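Local structure of chaperone CupB2 (Pseudomonas aeruginosa, 3Q48) at residues T56-Q61 with T87-N92; P79-P84 with R98-K103; L159-L164 with A226-E231. The protein probably acts as a periplasmic chaperone of the PapD-like pilus chaperone family, assisting the folding of fimbrial subunits during fimbrium biogenesis. All blocks are in the same frame, centred on the assembly; numbering follows the deposited sequence.

Contact 1 of 3, residues T56-Q61 with T87-N92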
loop_
_atom_site.group_PDB
_atom_site.type_symbol
_atom_site.label_atom_id
_atom_site.label_comp_id
_atom_site.label_asym_id
_atom_site.label_seq_id
_atom_site.Cartn_x
_atom_site.Cartn_y
_atom_site.Cartn_z
ATOM N N THR A 56 8.284 27.827 1.367
ATOM C CA THR A 56 7.835 28.195 2.738
ATOM C C THR A 56 7.892 27.010 3.712
ATOM O O THR A 56 7.609 25.885 3.327
ATOM C CB THR A 56 6.357 28.766 2.782
ATOM O OG1 THR A 56 5.455 27.831 2.194
ATOM C CG2 THR A 56 6.238 30.060 2.045
ATOM N N PRO A 57 8.210 27.259 4.996
ATOM C CA PRO A 57 8.032 26.141 5.975
ATOM C C PRO A 57 6.581 25.620 6.086
ATOM O O PRO A 57 5.641 26.382 5.917
ATOM C CB PRO A 57 8.476 26.755 7.317
ATOM C CG PRO A 57 8.456 28.252 7.098
ATOM C CD PRO A 57 8.745 28.475 5.626
ATOM N N VAL A 58 6.412 24.336 6.388
ATOM C CA VAL A 58 5.108 23.735 6.567
ATOM C C VAL A 58 5.163 22.869 7.794
ATOM O O VAL A 58 6.231 22.339 8.127
ATOM C CB VAL A 58 4.750 22.822 5.387
ATOM C CG1 VAL A 58 5.050 23.510 4.066
ATOM C CG2 VAL A 58 5.516 21.519 5.456
ATOM N N LEU A 59 4.023 22.706 8.467
ATOM C CA LEU A 59 3.912 21.694 9.504
ATOM C C LEU A 59 3.387 20.408 8.917
ATOM O O LEU A 59 2.417 20.388 8.151
ATOM C CB LEU A 59 3.027 22.133 10.685
ATOM C CG LEU A 59 3.394 23.342 11.548
ATOM C CD1 LEU A 59 2.317 23.663 12.624
ATOM C CD2 LEU A 59 4.741 23.193 12.171
ATOM N N ALA A 60 4.028 19.315 9.290
ATOM C CA ALA A 60 3.594 18.013 8.847
ATOM C C ALA A 60 3.099 17.220 10.046
ATOM O O ALA A 60 3.856 16.982 10.971
ATOM C CB ALA A 60 4.733 17.278 8.160
ATOM N N GLN A 61 1.830 16.810 10.008
ATOM C CA GLN A 61 1.259 15.917 11.017
ATOM C C GLN A 61 1.133 14.517 10.431
ATOM O O GLN A 61 0.661 14.342 9.304
ATOM C CB GLN A 61 -0.112 16.418 11.459
ATOM C CG GLN A 61 -0.700 15.756 12.710
ATOM C CD GLN A 61 -2.048 16.399 13.067
ATOM O OE1 GLN A 61 -2.203 17.622 12.965
ATOM N NE2 GLN A 61 -3.025 15.590 13.439
ATOM N N THR A 87 5.605 17.987 12.702
ATOM C CA THR A 87 6.953 18.460 12.415
ATOM C C THR A 87 7.018 19.641 11.402
ATOM O O THR A 87 6.225 19.777 10.481
ATOM C CB THR A 87 7.917 17.269 12.158
ATOM O OG1 THR A 87 9.241 17.758 11.976
ATOM C CG2 THR A 87 7.526 16.490 10.965
ATOM N N ARG A 88 7.901 20.573 11.684
ATOM C CA ARG A 88 8.234 21.613 10.760
ATOM C C ARG A 88 9.161 21.026 9.686
ATOM O O ARG A 88 10.071 20.232 9.988
ATOM C CB ARG A 88 9.002 22.680 11.509
ATOM C CG ARG A 88 9.007 24.012 10.818
ATOM C CD ARG A 88 10.103 24.890 11.399
ATOM N NE ARG A 88 9.769 26.285 11.113
ATOM C CZ ARG A 88 10.430 27.030 10.247
ATOM N NH1 ARG A 88 11.486 26.525 9.609
ATOM N NH2 ARG A 88 10.035 28.275 10.035
ATOM N N VAL A 89 8.945 21.419 8.439
ATOM C CA VAL A 89 9.779 20.940 7.371
ATOM C C VAL A 89 10.264 22.184 6.645
ATOM O O VAL A 89 9.458 22.927 6.097
ATOM C CB VAL A 89 8.979 20.018 6.425
ATOM C CG1 VAL A 89 9.906 19.314 5.440
ATOM C CG2 VAL A 89 8.115 18.983 7.228
ATOM N N GLU A 90 11.578 22.397 6.645
ATOM C CA GLU A 90 12.185 23.555 6.026
ATOM C C GLU A 90 11.800 23.697 4.567
ATOM O O GLU A 90 11.504 22.708 3.905
ATOM C CB GLU A 90 13.729 23.521 6.079
ATOM C CG GLU A 90 14.389 23.612 7.439
ATOM C CD GLU A 90 13.878 24.749 8.321
ATOM O OE1 GLU A 90 13.716 25.896 7.841
ATOM O OE2 GLU A 90 13.649 24.475 9.518
ATOM N N PRO A 91 11.827 24.941 4.060
ATOM C CA PRO A 91 11.798 25.144 2.613
ATOM C C PRO A 91 12.943 24.381 1.926
ATOM O O PRO A 91 14.096 24.443 2.370
ATOM C CB PRO A 91 11.965 26.664 2.452
ATOM C CG PRO A 91 12.130 27.217 3.843
ATOM C CD PRO A 91 11.651 26.192 4.804
ATOM N N ASN A 92 12.604 23.640 0.871
ATOM C CA ASN A 92 13.565 22.809 0.122
ATOM C C ASN A 92 14.380 21.956 1.067
ATOM O O ASN A 92 15.612 22.010 1.061
ATOM C CB ASN A 92 14.503 23.658 -0.743
ATOM C CG ASN A 92 13.767 24.723 -1.547
ATOM O OD1 ASN A 92 13.986 25.932 -1.330
ATOM N ND2 ASN A 92 12.883 24.288 -2.471
#

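Contact 2 of 3, residues P79-P84 with R98-K103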
loop_
_atom_site.group_PDB
_atom_site.type_symbol
_atom_site.label_atom_id
_atom_site.label_comp_id
_atom_site.label_asym_id
_atom_site.label_seq_id
_atom_site.Cartn_x
_atom_site.Cartn_y
_atom_site.Cartn_z
ATOM N N PRO A 79 -0.948 -0.559 16.996
ATOM C CA PRO A 79 0.334 -0.790 17.641
ATOM C C PRO A 79 1.500 -0.032 17.011
ATOM O O PRO A 79 2.624 -0.485 17.077
ATOM C CB PRO A 79 0.544 -2.289 17.446
ATOM C CG PRO A 79 -0.061 -2.561 16.155
ATOM C CD PRO A 79 -1.236 -1.611 16.011
ATOM N N PHE A 80 1.233 1.110 16.405
ATOM C CA PHE A 80 2.316 1.933 15.887
ATOM C C PHE A 80 2.242 3.354 16.450
ATOM O O PHE A 80 1.163 3.849 16.728
ATOM C CB PHE A 80 2.329 1.918 14.356
ATOM C CG PHE A 80 2.448 0.551 13.772
ATOM C CD1 PHE A 80 3.682 -0.047 13.658
ATOM C CD2 PHE A 80 1.310 -0.140 13.350
ATOM C CE1 PHE A 80 3.818 -1.295 13.139
ATOM C CE2 PHE A 80 1.406 -1.434 12.825
ATOM C CZ PHE A 80 2.674 -2.015 12.722
ATOM N N SER A 81 3.394 3.973 16.671
ATOM C CA SER A 81 3.463 5.386 16.952
ATOM C C SER A 81 4.317 6.068 15.861
ATOM O O SER A 81 5.132 5.433 15.234
ATOM C CB SER A 81 4.056 5.605 18.335
ATOM O OG SER A 81 5.440 5.264 18.316
ATOM N N VAL A 82 4.094 7.354 15.620
ATOM C CA VAL A 82 4.925 8.118 14.707
ATOM C C VAL A 82 5.480 9.299 15.459
ATOM O O VAL A 82 4.742 10.128 15.981
ATOM C CB VAL A 82 4.184 8.617 13.459
ATOM C CG1 VAL A 82 5.213 9.094 12.373
ATOM C CG2 VAL A 82 3.374 7.514 12.886
ATOM N N THR A 83 6.805 9.358 15.495
ATOM C CA THR A 83 7.552 10.384 16.181
ATOM C C THR A 83 8.352 11.126 15.129
ATOM O O THR A 83 8.978 10.487 14.297
ATOM C CB THR A 83 8.526 9.693 17.162
ATOM O OG1 THR A 83 7.778 8.756 17.932
ATOM C CG2 THR A 83 9.205 10.685 18.110
ATOM N N PRO A 84 8.315 12.471 15.140
ATOM C CA PRO A 84 7.382 13.263 15.967
ATOM C C PRO A 84 6.016 13.379 15.247
ATOM O O PRO A 84 5.952 13.269 14.014
ATOM C CB PRO A 84 8.089 14.623 16.098
ATOM C CG PRO A 84 9.019 14.705 14.926
ATOM C CD PRO A 84 9.342 13.312 14.474
ATOM N N ARG A 98 9.686 8.779 12.319
ATOM C CA ARG A 98 10.116 7.538 12.875
ATOM C C ARG A 98 8.900 6.750 13.265
ATOM O O ARG A 98 8.103 7.199 14.072
ATOM C CB ARG A 98 11.024 7.824 14.068
ATOM C CG ARG A 98 11.785 6.665 14.527
ATOM C CD ARG A 98 12.617 7.041 15.693
ATOM N NE ARG A 98 13.859 7.637 15.217
ATOM C CZ ARG A 98 14.811 6.974 14.546
ATOM N NH1 ARG A 98 14.675 5.683 14.246
ATOM N NH2 ARG A 98 15.905 7.610 14.154
ATOM N N ILE A 99 8.756 5.570 12.661
ATOM C CA ILE A 99 7.659 4.614 12.982
ATOM C C ILE A 99 8.107 3.447 13.872
ATOM O O ILE A 99 8.950 2.657 13.465
ATOM C CB ILE A 99 7.032 4.087 11.714
ATOM C CG1 ILE A 99 6.607 5.283 10.836
ATOM C CG2 ILE A 99 5.845 3.158 12.075
ATOM C CD1 ILE A 99 6.215 4.907 9.407
ATOM N N ALA A 100 7.554 3.369 15.087
ATOM C CA ALA A 100 7.870 2.295 16.094
ATOM C C ALA A 100 6.727 1.327 16.335
ATOM O O ALA A 100 5.604 1.751 16.503
ATOM C CB ALA A 100 8.307 2.897 17.434
ATOM N N TYR A 101 7.036 0.030 16.360
ATOM C CA TYR A 101 6.057 -1.015 16.629
ATOM C C TYR A 101 5.987 -1.345 18.099
ATOM O O TYR A 101 7.016 -1.647 18.690
ATOM C CB TYR A 101 6.472 -2.281 15.884
ATOM C CG TYR A 101 5.601 -3.507 16.112
ATOM C CD1 TYR A 101 4.195 -3.421 16.105
ATOM C CD2 TYR A 101 6.181 -4.762 16.297
ATOM C CE1 TYR A 101 3.409 -4.573 16.312
ATOM C CE2 TYR A 101 5.421 -5.895 16.486
ATOM C CZ TYR A 101 4.044 -5.811 16.503
ATOM O OH TYR A 101 3.294 -6.959 16.685
ATOM N N LEU A 102 4.799 -1.314 18.697
ATOM C CA LEU A 102 4.640 -1.884 20.060
ATOM C C LEU A 102 4.189 -3.355 20.031
ATOM O O LEU A 102 2.993 -3.640 19.825
ATOM C CB LEU A 102 3.670 -1.086 20.936
ATOM C CG LEU A 102 3.399 -1.791 22.285
ATOM C CD1 LEU A 102 4.625 -1.699 23.238
ATOM C CD2 LEU A 102 2.080 -1.319 23.012
ATOM N N LYS A 103 5.136 -4.275 20.239
ATOM C CA LYS A 103 4.838 -5.712 20.222
ATOM C C LYS A 103 3.383 -6.007 20.650
ATOM O O LYS A 103 3.028 -5.943 21.833
ATOM C CB LYS A 103 5.845 -6.462 21.096
ATOM C CG LYS A 103 5.563 -7.968 21.247
ATOM C CD LYS A 103 6.305 -8.847 20.214
ATOM C CE LYS A 103 5.989 -10.343 20.425
ATOM N NZ LYS A 103 4.504 -10.613 20.349
HETATM O O HOH W 1 7.514 6.547 16.507
#

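Contact 3 of 3, residues L159-L164 with A226-E231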
loop_
_atom_site.group_PDB
_atom_site.type_symbol
_atom_site.label_atom_id
_atom_site.label_comp_id
_atom_site.label_asym_id
_atom_site.label_seq_id
_atom_site.Cartn_x
_atom_site.Cartn_y
_atom_site.Cartn_z
ATOM N N LEU A 159 -1.254 -15.570 -8.490
ATOM C CA LEU A 159 -2.654 -15.202 -8.581
ATOM C C LEU A 159 -3.292 -16.063 -9.654
ATOM O O LEU A 159 -2.658 -16.365 -10.653
ATOM C CB LEU A 159 -2.763 -13.717 -8.928
ATOM C CG LEU A 159 -2.056 -12.876 -7.886
ATOM C CD1 LEU A 159 -2.083 -11.420 -8.310
ATOM C CD2 LEU A 159 -2.725 -13.049 -6.525
ATOM N N GLN A 160 -4.508 -16.512 -9.441
ATOM C CA GLN A 160 -5.164 -17.234 -10.518
ATOM C C GLN A 160 -6.386 -16.478 -10.955
ATOM O O GLN A 160 -7.006 -15.758 -10.167
ATOM C CB GLN A 160 -5.411 -18.707 -10.165
ATOM C CG GLN A 160 -5.961 -19.008 -8.781
ATOM C CD GLN A 160 -5.196 -20.164 -8.130
ATOM O OE1 GLN A 160 -4.165 -20.586 -8.678
ATOM N NE2 GLN A 160 -5.668 -20.661 -6.965
ATOM N N TRP A 161 -6.704 -16.554 -12.224
ATOM C CA TRP A 161 -7.749 -15.657 -12.719
ATOM C C TRP A 161 -8.891 -16.431 -13.331
ATOM O O TRP A 161 -8.705 -17.522 -13.816
ATOM C CB TRP A 161 -7.165 -14.621 -13.712
ATOM C CG TRP A 161 -6.072 -13.795 -13.083
ATOM C CD1 TRP A 161 -4.807 -14.211 -12.740
ATOM C CD2 TRP A 161 -6.165 -12.418 -12.685
ATOM N NE1 TRP A 161 -4.108 -13.164 -12.183
ATOM C CE2 TRP A 161 -4.920 -12.059 -12.128
ATOM C CE3 TRP A 161 -7.193 -11.467 -12.730
ATOM C CZ2 TRP A 161 -4.664 -10.787 -11.620
ATOM C CZ3 TRP A 161 -6.940 -10.185 -12.232
ATOM C CH2 TRP A 161 -5.676 -9.861 -11.684
ATOM N N LYS A 162 -10.083 -15.863 -13.287
ATOM C CA LYS A 162 -11.230 -16.498 -13.929
ATOM C C LYS A 162 -12.362 -15.512 -14.241
ATOM O O LYS A 162 -12.493 -14.428 -13.606
ATOM C CB LYS A 162 -11.766 -17.648 -13.066
ATOM C CG LYS A 162 -12.698 -17.219 -11.953
ATOM C CD LYS A 162 -13.458 -18.419 -11.406
ATOM C CE LYS A 162 -14.055 -18.021 -10.054
ATOM N NZ LYS A 162 -15.498 -18.435 -9.825
ATOM N N PHE A 163 -13.180 -15.912 -15.222
ATOM C CA PHE A 163 -14.417 -15.210 -15.535
ATOM C C PHE A 163 -15.508 -15.584 -14.549
ATOM O O PHE A 163 -15.566 -16.726 -14.046
ATOM C CB PHE A 163 -14.903 -15.572 -16.928
ATOM C CG PHE A 163 -14.087 -14.976 -18.054
ATOM C CD1 PHE A 163 -14.201 -13.625 -18.372
ATOM C CD2 PHE A 163 -13.252 -15.793 -18.839
ATOM C CE1 PHE A 163 -13.460 -13.076 -19.437
ATOM C CE2 PHE A 163 -12.526 -15.269 -19.902
ATOM C CZ PHE A 163 -12.621 -13.901 -20.200
ATOM N N LEU A 164 -16.353 -14.597 -14.254
ATOM C CA LEU A 164 -17.675 -14.818 -13.617
ATOM C C LEU A 164 -18.753 -14.384 -14.616
ATOM O O LEU A 164 -19.899 -14.848 -14.559
ATOM C CB LEU A 164 -17.808 -14.006 -12.325
ATOM C CG LEU A 164 -17.614 -14.611 -10.928
ATOM C CD1 LEU A 164 -16.279 -15.335 -10.779
ATOM C CD2 LEU A 164 -17.749 -13.496 -9.899
ATOM N N ALA A 226 -9.752 -14.198 -24.040
ATOM C CA ALA A 226 -9.057 -13.221 -23.193
ATOM C C ALA A 226 -7.885 -13.764 -22.385
ATOM O O ALA A 226 -7.847 -14.924 -21.935
ATOM C CB ALA A 226 -10.041 -12.515 -22.285
ATOM N N SER A 227 -6.900 -12.895 -22.251
ATOM C CA SER A 227 -5.751 -13.088 -21.405
ATOM C C SER A 227 -5.878 -11.955 -20.405
ATOM O O SER A 227 -6.542 -10.964 -20.686
ATOM C CB SER A 227 -4.521 -12.880 -22.266
ATOM O OG SER A 227 -3.348 -13.110 -21.517
ATOM N N VAL A 228 -5.275 -12.054 -19.238
ATOM C CA VAL A 228 -5.240 -10.892 -18.358
ATOM C C VAL A 228 -3.809 -10.324 -18.281
ATOM O O VAL A 228 -2.856 -11.095 -18.158
ATOM C CB VAL A 228 -5.857 -11.188 -16.925
ATOM C CG1 VAL A 228 -5.031 -12.197 -16.138
ATOM C CG2 VAL A 228 -5.952 -9.907 -16.114
ATOM N N ARG A 229 -3.650 -8.998 -18.310
ATOM C CA ARG A 229 -2.303 -8.395 -18.133
ATOM C C ARG A 229 -2.366 -7.470 -16.962
ATOM O O ARG A 229 -3.251 -6.590 -16.901
ATOM C CB ARG A 229 -1.891 -7.592 -19.363
ATOM C CG ARG A 229 -0.608 -6.762 -19.198
ATOM C CD ARG A 229 -0.133 -6.230 -20.567
ATOM N NE ARG A 229 0.250 -7.317 -21.456
ATOM C CZ ARG A 229 0.699 -7.176 -22.701
ATOM N NH1 ARG A 229 0.834 -5.968 -23.243
ATOM N NH2 ARG A 229 1.001 -8.267 -23.414
ATOM N N TYR A 230 -1.450 -7.647 -16.013
ATOM C CA TYR A 230 -1.528 -6.838 -14.846
ATOM C C TYR A 230 -0.179 -6.381 -14.329
ATOM O O TYR A 230 0.831 -7.096 -14.477
ATOM C CB TYR A 230 -2.335 -7.566 -13.761
ATOM C CG TYR A 230 -1.823 -8.932 -13.326
ATOM C CD1 TYR A 230 -0.898 -9.038 -12.303
ATOM C CD2 TYR A 230 -2.287 -10.121 -13.930
ATOM C CE1 TYR A 230 -0.435 -10.299 -11.861
ATOM C CE2 TYR A 230 -1.817 -11.388 -13.519
ATOM C CZ TYR A 230 -0.890 -11.457 -12.472
ATOM O OH TYR A 230 -0.386 -12.661 -12.012
ATOM N N GLU A 231 -0.159 -5.198 -13.699
ATOM C CA GLU A 231 1.064 -4.617 -13.199
ATOM C C GLU A 231 0.921 -4.450 -11.729
ATOM O O GLU A 231 -0.092 -3.918 -11.265
ATOM C CB GLU A 231 1.327 -3.229 -13.793
ATOM C CG GLU A 231 1.592 -3.230 -15.287
ATOM C CD GLU A 231 2.048 -1.878 -15.855
ATOM O OE1 GLU A 231 2.365 -0.945 -15.081
ATOM O OE2 GLU A 231 2.104 -1.747 -17.091
#

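Contact 1 of 3, residues T56-Q61 with T87-N92
V58 and A60 pair with V89 and T87 in an antiparallel strand pair of the N-terminal immunoglobulin-like domain, the PapD-like half of the chaperone that carries strands 58-65 and 80-89 side by side in one sheet. V58 with V89 and A60 with T87 are hydrogen-bonded pairs, while L59 with R88 between them is a non-hydrogen-bonded pair. V89 N reaches V58 O at 2.9 Å and T87 N reaches A60 O at 2.7 Å; A60 N also donates to T87 O. The return bond from V58 N to V89 O is weak, at 3.4 Å, where the strand pair gives way to loops. There N52 ND2 donates to both V89 O and T56 O, bridging the loop at T56 and the last residue of strand 80-89. On the buried face, V58 CG2 leans on V89 CB at 3.9 Å. A60 CB continues this apolar row, meeting V89 CG2 at 3.9 Å and T87 CG2 a little farther off, and T87 in turn packs on A95 and L97 of strand 93-101. The opposite face, bearing L59 and R88, is exposed, and L59 CD2 merely brushes R88 CA. In the flanking loops, the P57 and P91 rings meet obliquely through their CD atoms, 3.8 Å apart. From R88 the extended chain, with CG anti to the backbone N (chi1 -160°), runs beside P57 and points the same way. The guanidinium is anchored by a salt bridge from R88 NH1 to E90 OE1 at 2.9 Å, and P57 CB lies 3.4 Å above the guanidinium plane of R88, displaced toward its rim.

Contact 2 of 3, residues P79-P84 with R98-K103
Backbone hydrogen bonds join S81 to A100 and T83 to R98, each pair bonded in both directions. T83 N to R98 O is 2.9 Å and nearly straight, with an N-H...O angle of 173°; beyond the strand end, L102 N adds a further bond to P79 O at 2.8 Å. One water joins two hydroxyls and a carbonyl above the exposed face. It donates to R98 O and is hydrogen-bonded, in undecided direction, to S81 OG at 3.0 Å and T83 OG1 at 2.6 Å, linking both strands, while the R98 guanidinium turns off to a salt bridge with E45. Apolar contacts gather on the face of F80, V82, I99 and Y101. F80 CE1 touches Y101 CD1 at 3.7 Å, the two rings meeting obliquely with planes 33° apart. Y101 CG, anti to the backbone N (chi1 177°), lies 4.1 Å from the same F80 CE1. P79 joins from the loop, its CB 3.8 Å from Y101 CE1; Y101 OH is hydrogen-bonded to A104 O. F80 CD1 also reaches I99 CG2, and the F80 ring stands edge-to-face with that of F114. Antiparallel strands 80-89 and 93-101, consecutive in sequence, form a beta hairpin of the immunoglobulin-like N-terminal domain.

Contact 3 of 3, residues L159-L164 with A226-E231
W161 is gripped by V228 and Y230, which approach its indole through different parts of the ring system. V228 CG1, set between its own backbone N and carbonyl carbon by a chi1 of 66°, sits over a face of the W161 five-membered ring, 3.7 Å from its centroid and 16° off the normal, a CH-pi contact; CG2 of V228 extends the cover to W161 CE3 at 3.9 Å. The NE1-CE2-CZ2 side of the indole lies against Y230, with W161 NE1 3.2 Å from Y230 CE2, and W161 CZ2 lies 3.3 Å above the tyrosine plane, displaced toward its rim. The six-membered ring of W161 and the Y230 ring meet obliquely, planes at 32°. Flanking this pair, L159 CD1 meets Y230 CE1 at 4.1 Å, and F163 CZ meets A226 CB at 3.6 Å, the methyl lying at the phenyl edge. These side chains fill the space between two sheets of the C-terminal domain, an immunoglobulin-like beta sandwich: strand 160-163 edges one, strand 227-233 lies inside the other. Around the first shell, L246 packs on W161, F163, A226 and V228, while V177 backs L159 and W161. H242 meets the Y230 ring, and Y230 OH is fixed by a hydrogen bond to A156 O.

How the contacts relate
Contacts 1 and 2 share strand 80-89, which lies between 58-65 and 93-101 in the N-terminal domain sheet; contact 1 samples its pairing with the first near its C-terminal end, contact 2 that with the second near its start. Their centres lie 21 Å apart. In both, main-chain bonds do the joining, and each has an apolar inward face and a solvent-side face with charged side chains; contact 2 is the more superficial. Contact 3, its centre 44 and 38 Å from those of contacts 1 and 2, lies in the C-terminal domain. It is buried between sheets rather than within one, so aromatic and aliphatic side chains carry it in place of paired backbone groups.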